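Local coordinates for possible transcriptional regulator, ArsR family protein (Rhodococcus sp., PDB 2OQG) that probably acts as a DNA-binding transcriptional regulator of the ArsR family, built on a winged helix-turn-helix fold, at residues F15-L18 against T22-E25; E25-L30 against N56-C61; L63-K68 against R74-G79. All blocks are in the same frame, centred on the assembly; numbering follows the deposited sequence.

Contact 1. Residues F15-L18 against T22-E25; sequences FAAL and TRWE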
ATOM      1  N   PHE A  15       9.253  -2.748 -24.601  1.00  9.23           N
ATOM      2  CA  PHE A  15      10.283  -3.602 -25.178  1.00  9.43           C
ATOM      3  C   PHE A  15      11.652  -3.183 -24.639  1.00 10.31           C
ATOM      4  O   PHE A  15      12.469  -4.029 -24.255  1.00 11.03           O
ATOM      5  CB  PHE A  15      10.342  -3.524 -26.692  1.00 10.15           C
ATOM      6  CG  PHE A  15       9.075  -3.930 -27.410  1.00 10.01           C
ATOM      7  CD1 PHE A  15       8.133  -4.788 -26.817  1.00 10.50           C
ATOM      8  CD2 PHE A  15       8.854  -3.531 -28.760  1.00 12.40           C
ATOM      9  CE1 PHE A  15       7.022  -5.262 -27.555  1.00 11.57           C
ATOM     10  CE2 PHE A  15       7.704  -3.928 -29.473  1.00 11.44           C
ATOM     11  CZ  PHE A  15       6.791  -4.829 -28.837  1.00 10.67           C
ATOM     12  N   ALA A  16      11.922  -1.883 -24.630  1.00 11.04           N
ATOM     13  CA  ALA A  16      13.235  -1.410 -24.146  1.00 12.35           C
ATOM     14  C   ALA A  16      13.431  -1.843 -22.670  1.00 12.02           C
ATOM     15  O   ALA A  16      14.522  -2.294 -22.261  1.00 13.14           O
ATOM     16  CB  ALA A  16      13.313   0.071 -24.245  1.00 14.27           C
ATOM     17  N   ALA A  17      12.376  -1.695 -21.865  1.00 12.14           N
ATOM     18  CA  ALA A  17      12.487  -1.999 -20.444  1.00 11.78           C
ATOM     19  C   ALA A  17      12.835  -3.484 -20.270  1.00 11.56           C
ATOM     20  O   ALA A  17      13.684  -3.831 -19.453  1.00 13.67           O
ATOM     21  CB  ALA A  17      11.226  -1.624 -19.710  1.00 12.16           C
ATOM     22  N   LEU A  18      12.194  -4.327 -21.086  1.00 10.23           N
ATOM     23  CA  LEU A  18      12.310  -5.787 -20.943  1.00  9.46           C
ATOM     24  C   LEU A  18      13.574  -6.329 -21.701  1.00 10.92           C
ATOM     25  O   LEU A  18      13.788  -7.528 -21.762  1.00 11.88           O
ATOM     26  CB  LEU A  18      11.050  -6.426 -21.511  1.00  9.53           C
ATOM     27  CG  LEU A  18       9.763  -6.108 -20.748  1.00  8.81           C
ATOM     28  CD1 LEU A  18       8.573  -6.959 -21.248  1.00 11.68           C
ATOM     29  CD2 LEU A  18       9.951  -6.343 -19.236  1.00 10.73           C
ATOM     30  N   THR A  22      19.078  -7.257 -16.035  1.00 16.62           N
ATOM     31  CA  THR A  22      18.994  -6.635 -14.701  1.00 16.35           C
ATOM     32  C   THR A  22      17.557  -6.161 -14.377  1.00 15.39           C
ATOM     33  O   THR A  22      17.090  -6.310 -13.278  1.00 14.36           O
ATOM     34  CB  THR A  22      19.941  -5.457 -14.601  1.00 17.76           C
ATOM     35  OG1 THR A  22      21.278  -5.906 -14.893  1.00 20.75           O
ATOM     36  CG2 THR A  22      19.878  -4.762 -13.190  1.00 18.44           C
ATOM     37  N   ARG A  23      16.862  -5.566 -15.351  1.00 14.27           N
ATOM     38  CA  ARG A  23      15.468  -5.159 -15.117  1.00 12.07           C
ATOM     39  C   ARG A  23      14.589  -6.383 -14.864  1.00 11.43           C
ATOM     40  O   ARG A  23      13.689  -6.287 -14.066  1.00 11.74           O
ATOM     41  CB  ARG A  23      14.954  -4.238 -16.230  1.00 13.08           C
ATOM     42  CG  ARG A  23      15.598  -2.849 -16.044  1.00 13.48           C
ATOM     43  CD  ARG A  23      14.941  -1.797 -16.879  1.00 14.83           C
ATOM     44  NE  ARG A  23      15.247  -1.893 -18.281  1.00 17.19           N
ATOM     45  CZ  ARG A  23      16.254  -1.251 -18.881  1.00 19.47           C
ATOM     46  NH1 ARG A  23      17.081  -0.483 -18.163  1.00 19.45           N
ATOM     47  NH2 ARG A  23      16.431  -1.365 -20.198  1.00 19.05           N
ATOM     48  N   TRP A  24      14.845  -7.523 -15.538  1.00 11.55           N
ATOM     49  CA  TRP A  24      14.084  -8.752 -15.234  1.00 12.79           C
ATOM     50  C   TRP A  24      14.336  -9.226 -13.810  1.00 13.61           C
ATOM     51  O   TRP A  24      13.422  -9.721 -13.146  1.00 14.75           O
ATOM     52  CB  TRP A  24      14.407  -9.874 -16.224  1.00 13.07           C
ATOM     53  CG  TRP A  24      13.590  -9.741 -17.521  1.00 12.77           C
ATOM     54  CD1 TRP A  24      14.046  -9.346 -18.764  1.00 13.09           C
ATOM     55  CD2 TRP A  24      12.183  -9.987 -17.669  1.00 12.05           C
ATOM     56  NE1 TRP A  24      13.010  -9.324 -19.662  1.00 12.63           N
ATOM     57  CE2 TRP A  24      11.857  -9.749 -19.036  1.00 14.22           C
ATOM     58  CE3 TRP A  24      11.172 -10.362 -16.783  1.00 14.20           C
ATOM     59  CZ2 TRP A  24      10.543  -9.855 -19.526  1.00 14.49           C
ATOM     60  CZ3 TRP A  24       9.880 -10.516 -17.266  1.00 13.78           C
ATOM     61  CH2 TRP A  24       9.573 -10.272 -18.637  1.00 14.69           C
ATOM     62  N   GLU A  25      15.581  -9.089 -13.366  0.50 14.88           N
ATOM     63  CA  GLU A  25      15.986  -9.448 -11.986  0.50 15.39           C
ATOM     64  C   GLU A  25      15.195  -8.595 -10.985  0.50 15.34           C
ATOM     65  O   GLU A  25      14.725  -9.096  -9.954  0.50 16.19           O
ATOM     66  CB  GLU A  25      17.498  -9.237 -11.747  0.50 16.69           C
ATOM     67  CG  GLU A  25      18.441  -9.674 -12.881  0.50 20.34           C
ATOM     68  CD  GLU A  25      18.591 -11.180 -12.999  0.50 24.71           C
ATOM     69  OE1 GLU A  25      18.331 -11.892 -12.003  0.50 28.15           O
ATOM     70  OE2 GLU A  25      18.985 -11.662 -14.089  0.50 26.70           O
TER
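Arg23 and Trp24, neighbours on helix 21-32, reach back to three consecutive backbone carbonyls, those of Ala16, Ala17 and Leu18, where helix 5-17 runs out. Side-chain donors meet these last carbonyls; Ala16 O also takes a hydrogen bond from Ser19 OG. Arg23 NE gives the straightest of the three bonds, 2.8 Å to Ala17 O at 164°, lying in the carbonyl plane on a lone pair. Arg23 NH2 reaches Ala16 O at 3.0 Å, but from above that carbonyl's plane. Both oxygens sit at the edge of the guanidinium, near its plane, so the two bonds fix its rotation; a bend at chi3 (-73°) turns the group back along the helix end. With an alanine here both donors go, and the carbonyls of Ala16 and Ala17, and His54, which bonds NH1, would probably be left without this partner.

The packed side belongs to Trp24. Its indole NE1 donates to Leu18 O at 2.9 Å, with the oxygen tilted out of the ring plane, while the Leu18 side chain lies over a face of the same ring. Leu18 CD2 stands 4.0 Å from the centroid of the Trp24 six-membered ring, a CH-pi contact, and comes to 3.6 Å from CZ2. Tyr8 and Leu11 of the second subunit also pack against this indole. The Arg23 side is looser: Ala16 is partly exposed, as is the arginine, and the nearest side-chain approach between Ala17 and Arg23 is 4.3 Å, CB to NE. Side chains of helix 21-32 bonding to the last carbonyls of helix 5-17 thus tie together the first two helices of the winged helix-turn-helix domain.

Contact 2. Residues E25-L30 against N56-C61; sequences EILTEL and NALQAC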
ATOM      1  N   GLU A  25      15.581  -9.089 -13.366  0.50 14.88           N
ATOM      2  CA  GLU A  25      15.986  -9.448 -11.986  0.50 15.39           C
ATOM      3  C   GLU A  25      15.195  -8.595 -10.985  0.50 15.34           C
ATOM      4  O   GLU A  25      14.725  -9.096  -9.954  0.50 16.19           O
ATOM      5  CB  GLU A  25      17.498  -9.237 -11.747  0.50 16.69           C
ATOM      6  CG  GLU A  25      18.441  -9.674 -12.881  0.50 20.34           C
ATOM      7  CD  GLU A  25      18.591 -11.180 -12.999  0.50 24.71           C
ATOM      8  OE1 GLU A  25      18.331 -11.892 -12.003  0.50 28.15           O
ATOM      9  OE2 GLU A  25      18.985 -11.662 -14.089  0.50 26.70           O
ATOM     10  N   ILE A  26      15.062  -7.299 -11.285  1.00 14.70           N
ATOM     11  CA  ILE A  26      14.297  -6.381 -10.427  1.00 14.08           C
ATOM     12  C   ILE A  26      12.821  -6.735 -10.460  1.00 13.61           C
ATOM     13  O   ILE A  26      12.164  -6.814  -9.411  1.00 13.92           O
ATOM     14  CB  ILE A  26      14.556  -4.893 -10.839  1.00 14.15           C
ATOM     15  CG1 ILE A  26      16.019  -4.485 -10.571  1.00 14.68           C
ATOM     16  CG2 ILE A  26      13.490  -3.923 -10.247  1.00 14.89           C
ATOM     17  CD1 ILE A  26      16.381  -3.144 -11.164  1.00 17.53           C
ATOM     18  N   LEU A  27      12.295  -6.953 -11.664  1.00 12.11           N
ATOM     19  CA  LEU A  27      10.872  -7.251 -11.806  1.00 12.22           C
ATOM     20  C   LEU A  27      10.526  -8.518 -11.033  1.00 12.95           C
ATOM     21  O   LEU A  27       9.484  -8.578 -10.376  1.00 15.19           O
ATOM     22  CB  LEU A  27      10.468  -7.439 -13.295  1.00 12.56           C
ATOM     23  CG  LEU A  27      10.354  -6.083 -13.997  1.00 13.42           C
ATOM     24  CD1 LEU A  27      10.180  -6.288 -15.518  1.00 15.97           C
ATOM     25  CD2 LEU A  27       9.153  -5.216 -13.519  1.00 12.08           C
ATOM     26  N   THR A  28      11.393  -9.528 -11.132  1.00 14.14           N
ATOM     27  CA  THR A  28      11.128 -10.800 -10.478  1.00 15.99           C
ATOM     28  C   THR A  28      11.072 -10.610  -8.952  1.00 16.02           C
ATOM     29  O   THR A  28      10.154 -11.136  -8.264  1.00 16.17           O
ATOM     30  CB  THR A  28      12.195 -11.801 -10.873  1.00 16.82           C
ATOM     31  OG1 THR A  28      12.087 -12.005 -12.284  1.00 19.26           O
ATOM     32  CG2 THR A  28      11.958 -13.128 -10.171  1.00 19.54           C
ATOM     33  N   GLU A  29      12.027  -9.848  -8.438  1.00 15.14           N
ATOM     34  CA  GLU A  29      11.980  -9.493  -7.018  1.00 15.40           C
ATOM     35  C   GLU A  29      10.673  -8.791  -6.641  1.00 15.58           C
ATOM     36  O   GLU A  29       9.991  -9.186  -5.673  1.00 16.34           O
ATOM     37  CB  GLU A  29      13.175  -8.605  -6.647  1.00 15.58           C
ATOM     38  CG  GLU A  29      14.476  -9.376  -6.374  1.00 20.18           C
ATOM     39  CD  GLU A  29      14.337 -10.419  -5.211  1.00 27.19           C
ATOM     40  OE1 GLU A  29      13.639 -10.134  -4.210  1.00 29.05           O
ATOM     41  OE2 GLU A  29      14.894 -11.541  -5.312  1.00 31.60           O
ATOM     42  N   LEU A  30      10.317  -7.776  -7.424  1.00 13.98           N
ATOM     43  CA  LEU A  30       9.146  -6.939  -7.116  1.00 13.60           C
ATOM     44  C   LEU A  30       7.812  -7.597  -7.391  1.00 13.88           C
ATOM     45  O   LEU A  30       6.781  -7.115  -6.913  1.00 13.07           O
ATOM     46  CB  LEU A  30       9.220  -5.620  -7.880  1.00 13.67           C
ATOM     47  CG  LEU A  30      10.428  -4.728  -7.580  1.00 11.43           C
ATOM     48  CD1 LEU A  30      10.328  -3.423  -8.396  1.00 15.51           C
ATOM     49  CD2 LEU A  30      10.549  -4.404  -6.093  1.00  9.97           C
ATOM     50  N   ASN A  56      12.701   4.039 -12.284  1.00 12.07           N
ATOM     51  CA  ASN A  56      11.999   5.158 -12.960  1.00 12.34           C
ATOM     52  C   ASN A  56      11.555   4.692 -14.339  1.00 11.30           C
ATOM     53  O   ASN A  56      10.412   4.999 -14.774  1.00 13.68           O
ATOM     54  CB  ASN A  56      12.913   6.407 -13.050  1.00 13.56           C
ATOM     55  CG  ASN A  56      13.155   7.022 -11.693  1.00 17.07           C
ATOM     56  OD1 ASN A  56      12.438   6.707 -10.744  1.00 20.34           O
ATOM     57  ND2 ASN A  56      14.182   7.896 -11.574  1.00 21.16           N
ATOM     58  N   ALA A  57      12.436   3.966 -15.028  1.00 12.17           N
ATOM     59  CA  ALA A  57      12.118   3.491 -16.397  1.00 12.79           C
ATOM     60  C   ALA A  57      10.964   2.509 -16.315  1.00 12.00           C
ATOM     61  O   ALA A  57       9.991   2.592 -17.127  1.00 12.65           O
ATOM     62  CB  ALA A  57      13.314   2.847 -17.042  1.00 13.28           C
ATOM     63  N   LEU A  58      11.052   1.591 -15.341  1.00 10.88           N
ATOM     64  CA  LEU A  58       9.948   0.616 -15.162  1.00 10.14           C
ATOM     65  C   LEU A  58       8.612   1.275 -14.787  1.00  9.59           C
ATOM     66  O   LEU A  58       7.528   0.836 -15.272  1.00  9.65           O
ATOM     67  CB  LEU A  58      10.328  -0.463 -14.139  1.00 10.15           C
ATOM     68  CG  LEU A  58      11.486  -1.345 -14.564  1.00 11.13           C
ATOM     69  CD1 LEU A  58      11.955  -2.191 -13.361  1.00 10.97           C
ATOM     70  CD2 LEU A  58      11.072  -2.262 -15.774  1.00 11.31           C
ATOM     71  N   GLN A  59       8.626   2.295 -13.931  1.00  9.99           N
ATOM     72  CA  GLN A  59       7.366   2.971 -13.592  1.00  9.76           C
ATOM     73  C   GLN A  59       6.826   3.744 -14.780  1.00 10.78           C
ATOM     74  O   GLN A  59       5.595   3.791 -15.001  1.00 13.05           O
ATOM     75  CB  GLN A  59       7.573   3.926 -12.407  1.00 11.37           C
ATOM     76  CG  GLN A  59       8.021   3.248 -11.162  1.00 10.04           C
ATOM     77  CD  GLN A  59       8.292   4.241 -10.038  1.00 14.30           C
ATOM     78  OE1 GLN A  59       7.398   4.662  -9.319  1.00 15.01           O
ATOM     79  NE2 GLN A  59       9.526   4.653  -9.940  1.00 15.84           N
ATOM     80  N   ALA A  60       7.735   4.340 -15.565  1.00 11.27           N
ATOM     81  CA  ALA A  60       7.288   5.197 -16.664  1.00 12.65           C
ATOM     82  C   ALA A  60       6.554   4.413 -17.726  1.00 13.17           C
ATOM     83  O   ALA A  60       5.764   4.978 -18.457  1.00 16.43           O
ATOM     84  CB  ALA A  60       8.499   5.970 -17.315  1.00 12.95           C
ATOM     85  N   CYS A  61       6.879   3.136 -17.884  1.00 12.00           N
ATOM     86  CA  CYS A  61       6.221   2.359 -18.936  1.00 13.35           C
ATOM     87  C   CYS A  61       5.163   1.448 -18.317  1.00 12.87           C
ATOM     88  O   CYS A  61       4.552   0.643 -19.032  1.00 15.14           O
ATOM     89  CB  CYS A  61       7.274   1.585 -19.740  1.00 14.86           C
ATOM     90  SG  CYS A  61       7.960   0.262 -18.828  1.00 17.52           S
TER
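Leu58 points from helix 48-60 straight at helix 21-32 and brings its two methyls against Ile26 and Leu27, one residue set against two. Leu58 CD1 takes the middle position, 3.9 Å from Ile26 CG2 and 4.1 Å from Leu27 CD2. Of these two partners, Leu58 CD2 touches Leu27, lying 4.1 Å from Leu27 CD1, so the two leucines meet fork to fork, each methyl of one near a methyl of the other. Ile26 joins with its short branch: CG1 stands beside the backbone N (chi1 -66°), which puts CG2 anti to that N and facing Leu58. Neither Ile26 nor Leu27 runs parallel to the Leu58 side chain; both meet it at a slant. The contact is wholly apolar and light, burying 128 Å² in all, with the backbones 8.6 Å apart at their nearest CA atoms, those of Leu27 and Leu58.

All three side chains are buried. Ala17 of helix 5-17 and Val64 of strand 64-69 also touch Leu58, Leu44 packs on Ile26, and Leu27 reaches Ala77 of strand 72-77 as well as Trp96 of the second subunit, so the helix pair shares one core with the hairpin.

Contact 3. Residues L63-K68 against R74-G79; sequences LVESVK and RYRALG. With ACY (acetic acid), chain F.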
ATOM      1  N   LEU A  63       5.307  -0.876 -15.824  1.00 10.06           N
ATOM      2  CA  LEU A  63       5.637  -2.235 -15.344  1.00  7.57           C
ATOM      3  C   LEU A  63       5.777  -2.342 -13.835  1.00  8.68           C
ATOM      4  O   LEU A  63       5.742  -3.455 -13.236  1.00 11.38           O
ATOM      5  CB  LEU A  63       6.953  -2.706 -15.991  1.00  7.64           C
ATOM      6  CG  LEU A  63       6.785  -3.080 -17.470  1.00  9.58           C
ATOM      7  CD1 LEU A  63       8.128  -3.271 -18.124  1.00 14.70           C
ATOM      8  CD2 LEU A  63       6.006  -4.401 -17.557  1.00 12.36           C
ATOM      9  N   VAL A  64       5.975  -1.182 -13.213  1.00  8.81           N
ATOM     10  CA  VAL A  64       6.149  -1.057 -11.737  1.00  9.45           C
ATOM     11  C   VAL A  64       5.344   0.102 -11.230  1.00  9.07           C
ATOM     12  O   VAL A  64       5.208   1.156 -11.932  1.00  9.71           O
ATOM     13  CB  VAL A  64       7.682  -0.876 -11.370  1.00  8.63           C
ATOM     14  CG1 VAL A  64       7.883  -0.408  -9.978  1.00  9.61           C
ATOM     15  CG2 VAL A  64       8.429  -2.162 -11.695  1.00  9.35           C
ATOM     16  N   GLU A  65       4.796  -0.060 -10.007  1.00  9.99           N
ATOM     17  CA  GLU A  65       4.218   1.080  -9.329  1.00 12.21           C
ATOM     18  C   GLU A  65       4.881   1.281  -7.958  1.00 11.76           C
ATOM     19  O   GLU A  65       5.257   0.298  -7.295  1.00 13.24           O
ATOM     20  CB  GLU A  65       2.690   0.986  -9.184  1.00 13.84           C
ATOM     21  CG  GLU A  65       2.221  -0.124  -8.284  1.00 14.79           C
ATOM     22  CD  GLU A  65       0.693  -0.263  -8.257  1.00 17.71           C
ATOM     23  OE1 GLU A  65      -0.003   0.544  -8.942  1.00 22.62           O
ATOM     24  OE2 GLU A  65       0.181  -1.223  -7.582  1.00 23.37           O
ATOM     25  N   SER A  66       4.999   2.541  -7.529  1.00 11.96           N
ATOM     26  CA  SER A  66       5.380   2.801  -6.165  1.00 13.37           C
ATOM     27  C   SER A  66       4.196   2.599  -5.216  1.00 13.89           C
ATOM     28  O   SER A  66       3.006   2.838  -5.577  1.00 15.59           O
ATOM     29  CB  SER A  66       5.879   4.212  -6.050  1.00 15.86           C
ATOM     30  OG  SER A  66       4.810   5.027  -6.371  1.00 19.63           O
ATOM     31  N   VAL A  67       4.533   2.144  -4.013  1.00 13.42           N
ATOM     32  CA  VAL A  67       3.574   1.823  -2.982  1.00 14.92           C
ATOM     33  C   VAL A  67       4.083   2.621  -1.773  1.00 15.62           C
ATOM     34  O   VAL A  67       5.120   2.288  -1.184  1.00 16.60           O
ATOM     35  CB  VAL A  67       3.534   0.291  -2.683  1.00 16.65           C
ATOM     36  CG1 VAL A  67       2.550  -0.027  -1.558  1.00 17.68           C
ATOM     37  CG2 VAL A  67       3.223  -0.569  -3.928  1.00 15.82           C
ATOM     38  N   LYS A  68       3.436   3.720  -1.442  1.00 15.41           N
ATOM     39  CA  LYS A  68       3.968   4.509  -0.332  1.00 15.31           C
ATOM     40  C   LYS A  68       2.990   4.434   0.829  1.00 15.80           C
ATOM     41  O   LYS A  68       1.840   4.871   0.729  1.00 15.30           O
ATOM     42  CB  LYS A  68       4.209   5.970  -0.743  1.00 14.97           C
ATOM     43  CG  LYS A  68       4.833   6.831   0.331  1.00 19.87           C
ATOM     44  CD  LYS A  68       5.003   8.216  -0.135  1.00 21.99           C
ATOM     45  CE  LYS A  68       5.702   9.047   0.980  1.00 26.64           C
ATOM     46  NZ  LYS A  68       5.818  10.473   0.607  1.00 32.02           N
ATOM     47  N   ARG A  74       7.907   1.570  -1.185  1.00 14.34           N
ATOM     48  CA  ARG A  74       8.271   0.293  -1.750  1.00 14.02           C
ATOM     49  C   ARG A  74       7.782   0.254  -3.180  1.00 13.24           C
ATOM     50  O   ARG A  74       7.062   1.156  -3.602  1.00 11.91           O
ATOM     51  CB  ARG A  74       7.661  -0.843  -0.964  1.00 14.04           C
ATOM     52  CG  ARG A  74       8.209  -0.917   0.498  1.00 16.07           C
ATOM     53  CD  ARG A  74       7.824  -2.218   1.157  1.00 22.25           C
ATOM     54  NE  ARG A  74       8.368  -2.290   2.515  1.00 25.47           N
ATOM     55  CZ  ARG A  74       7.840  -1.662   3.576  1.00 30.16           C
ATOM     56  NH1 ARG A  74       6.728  -0.914   3.470  1.00 30.72           N
ATOM     57  NH2 ARG A  74       8.427  -1.783   4.762  1.00 33.41           N
ATOM     58  N   TYR A  75       8.170  -0.788  -3.910  1.00 11.48           N
ATOM     59  CA  TYR A  75       7.794  -0.911  -5.334  1.00 11.77           C
ATOM     60  C   TYR A  75       7.173  -2.264  -5.611  1.00 11.91           C
ATOM     61  O   TYR A  75       7.502  -3.262  -4.928  1.00 11.86           O
ATOM     62  CB  TYR A  75       9.012  -0.688  -6.225  1.00 12.86           C
ATOM     63  CG  TYR A  75       9.560   0.687  -6.055  1.00 11.40           C
ATOM     64  CD1 TYR A  75       9.093   1.716  -6.840  1.00 13.70           C
ATOM     65  CD2 TYR A  75      10.507   0.995  -5.025  1.00 12.75           C
ATOM     66  CE1 TYR A  75       9.579   3.036  -6.689  1.00 12.30           C
ATOM     67  CE2 TYR A  75      10.980   2.333  -4.852  1.00 13.06           C
ATOM     68  CZ  TYR A  75      10.503   3.330  -5.690  1.00 13.91           C
ATOM     69  OH  TYR A  75      10.969   4.609  -5.509  1.00 18.05           O
ATOM     70  N   ARG A  76       6.325  -2.332  -6.645  1.00 11.42           N
ATOM     71  CA  ARG A  76       5.577  -3.568  -6.897  1.00 11.81           C
ATOM     72  C   ARG A  76       5.523  -3.743  -8.427  1.00 12.23           C
ATOM     73  O   ARG A  76       5.288  -2.785  -9.134  1.00 12.00           O
ATOM     74  CB  ARG A  76       4.142  -3.467  -6.327  1.00 12.00           C
ATOM     75  CG  ARG A  76       3.198  -4.544  -6.748  1.00 12.84           C
ATOM     76  CD  ARG A  76       1.826  -4.173  -6.174  1.00 14.17           C
ATOM     77  NE  ARG A  76       1.868  -4.007  -4.718  1.00 16.27           N
ATOM     78  CZ  ARG A  76       0.910  -3.407  -4.001  1.00 15.20           C
ATOM     79  NH1 ARG A  76      -0.167  -2.913  -4.615  1.00 19.29           N
ATOM     80  NH2 ARG A  76       1.022  -3.347  -2.671  1.00 19.29           N
ATOM     81  N   ALA A  77       5.790  -4.947  -8.919  1.00 10.66           N
ATOM     82  CA  ALA A  77       5.659  -5.251 -10.356  1.00 10.84           C
ATOM     83  C   ALA A  77       4.184  -5.438 -10.647  1.00 12.94           C
ATOM     84  O   ALA A  77       3.451  -6.072  -9.853  1.00 12.67           O
ATOM     85  CB  ALA A  77       6.433  -6.498 -10.727  1.00 12.42           C
ATOM     86  N   LEU A  78       3.804  -5.044 -11.861  1.00 11.86           N
ATOM     87  CA  LEU A  78       2.427  -5.094 -12.333  1.00 12.97           C
ATOM     88  C   LEU A  78       2.319  -5.910 -13.598  1.00 12.47           C
ATOM     89  O   LEU A  78       3.154  -5.775 -14.526  1.00 12.51           O
ATOM     90  CB  LEU A  78       1.946  -3.683 -12.675  1.00 12.67           C
ATOM     91  CG  LEU A  78       1.827  -2.795 -11.446  1.00 13.45           C
ATOM     92  CD1 LEU A  78       1.473  -1.354 -11.896  1.00 15.47           C
ATOM     93  CD2 LEU A  78       0.840  -3.273 -10.434  1.00 14.67           C
ATOM     94  N   GLY A  79       1.307  -6.798 -13.646  1.00 13.82           N
ATOM     95  CA  GLY A  79       1.159  -7.632 -14.836  1.00 13.50           C
ATOM     96  C   GLY A  79       0.528  -6.984 -16.038  1.00 13.37           C
ATOM     97  O   GLY A  79       0.704  -7.497 -17.162  1.00 14.42           O
TER
HETATM   98  C   ACY F 203      -1.796  -1.800  -1.420  1.00 25.09           C
HETATM   99  O   ACY F 203      -1.955  -1.914  -2.649  1.00 25.97           O
HETATM  100  OXT ACY F 203      -0.756  -2.074  -0.778  1.00 24.54           O
HETATM  101  CH3 ACY F 203      -2.959  -1.281  -0.628  1.00 25.37           C
HETATM  102  O   HOH W   1       5.274   0.545   1.195  1.00 23.77           O
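Arg76 and Glu65 run side by side on one face of the hairpin, and Arg76 also grips an acetic acid molecule, probably from the crystallisation liquor, with two nearly straight bonds: Arg76 NH1 to its O at 2.8 Å and Arg76 NH2 to its OXT at 2.9 Å. The carboxylate lies at the edge of the guanidinium. NH2 also forms a salt bridge with Asp34, whereas the salt bridge to Glu65 is weaker, with Arg76 NH1 3.4 Å from Glu65 OE2 and the two flat groups turned 64° apart. CG anti to the backbone N (chi1 168°) and a bend at chi3 bring the arginine alongside Glu65. The carboxylates of Asp34 and Glu65 and the acetic acid would probably balance the arginine's positive charge.

Beneath these groups the backbones are laced antiparallel. Glu65 and Arg76 form a hydrogen-bonded pair, N to O at 2.9 Å each way, and Val67 and Arg74 form another; just beyond the strands, Leu78 N donates to Leu63 O. This is the beta hairpin, the wing of the winged helix-turn-helix fold. Toward the turn of the hairpin a water links Val67 O to Arg74 NH1, and Arg74 NH2 forms a salt bridge with Glu72. Val67 and Lys68 pair with a strand of the third subunit, so the sheet continues across that interface.

Packing differs on the two faces. On the Arg76 face, Val67 CG2 sits over the centre of the guanidinium, 3.7 Å from Arg76 CZ, and Leu78 crosses Glu65 at about a right angle, its CD2 3.6 Å from OE2. Leu100 of the second subunit packs on Glu65, Arg76 and Leu78. The other face carries Val64, Ser66, Tyr75 and Ala77: Val64 CG1 touches Tyr75 CB at 3.9 Å, Ser66 CB meets Tyr75 CE1, and Leu30 and Gln59 pack against this side.

How the contacts relate
Contacts 1 and 2 share helix 21-32, their centres about 7 Å apart, and pass directly into each other: Leu18 CD2 lies 3.7 Å from Leu27 CD1, and Ala17 CB is 4.0 Å from Leu58 CD2. Contact 3 is also about 7 Å from contact 2, centre to centre, and is stitched to it by two probable backbone hydrogen bonds, Leu63 N to Leu58 O at 2.9 Å and Ala77 N to Leu30 O at 3.1 Å. Contacts 1 and 3 are farther apart, about 14 Å between centres, yet Leu63 CD1 still reaches Leu18 CD2 at 3.7 Å. The acetate belongs to contact 3. All three contacts touch the second subunit.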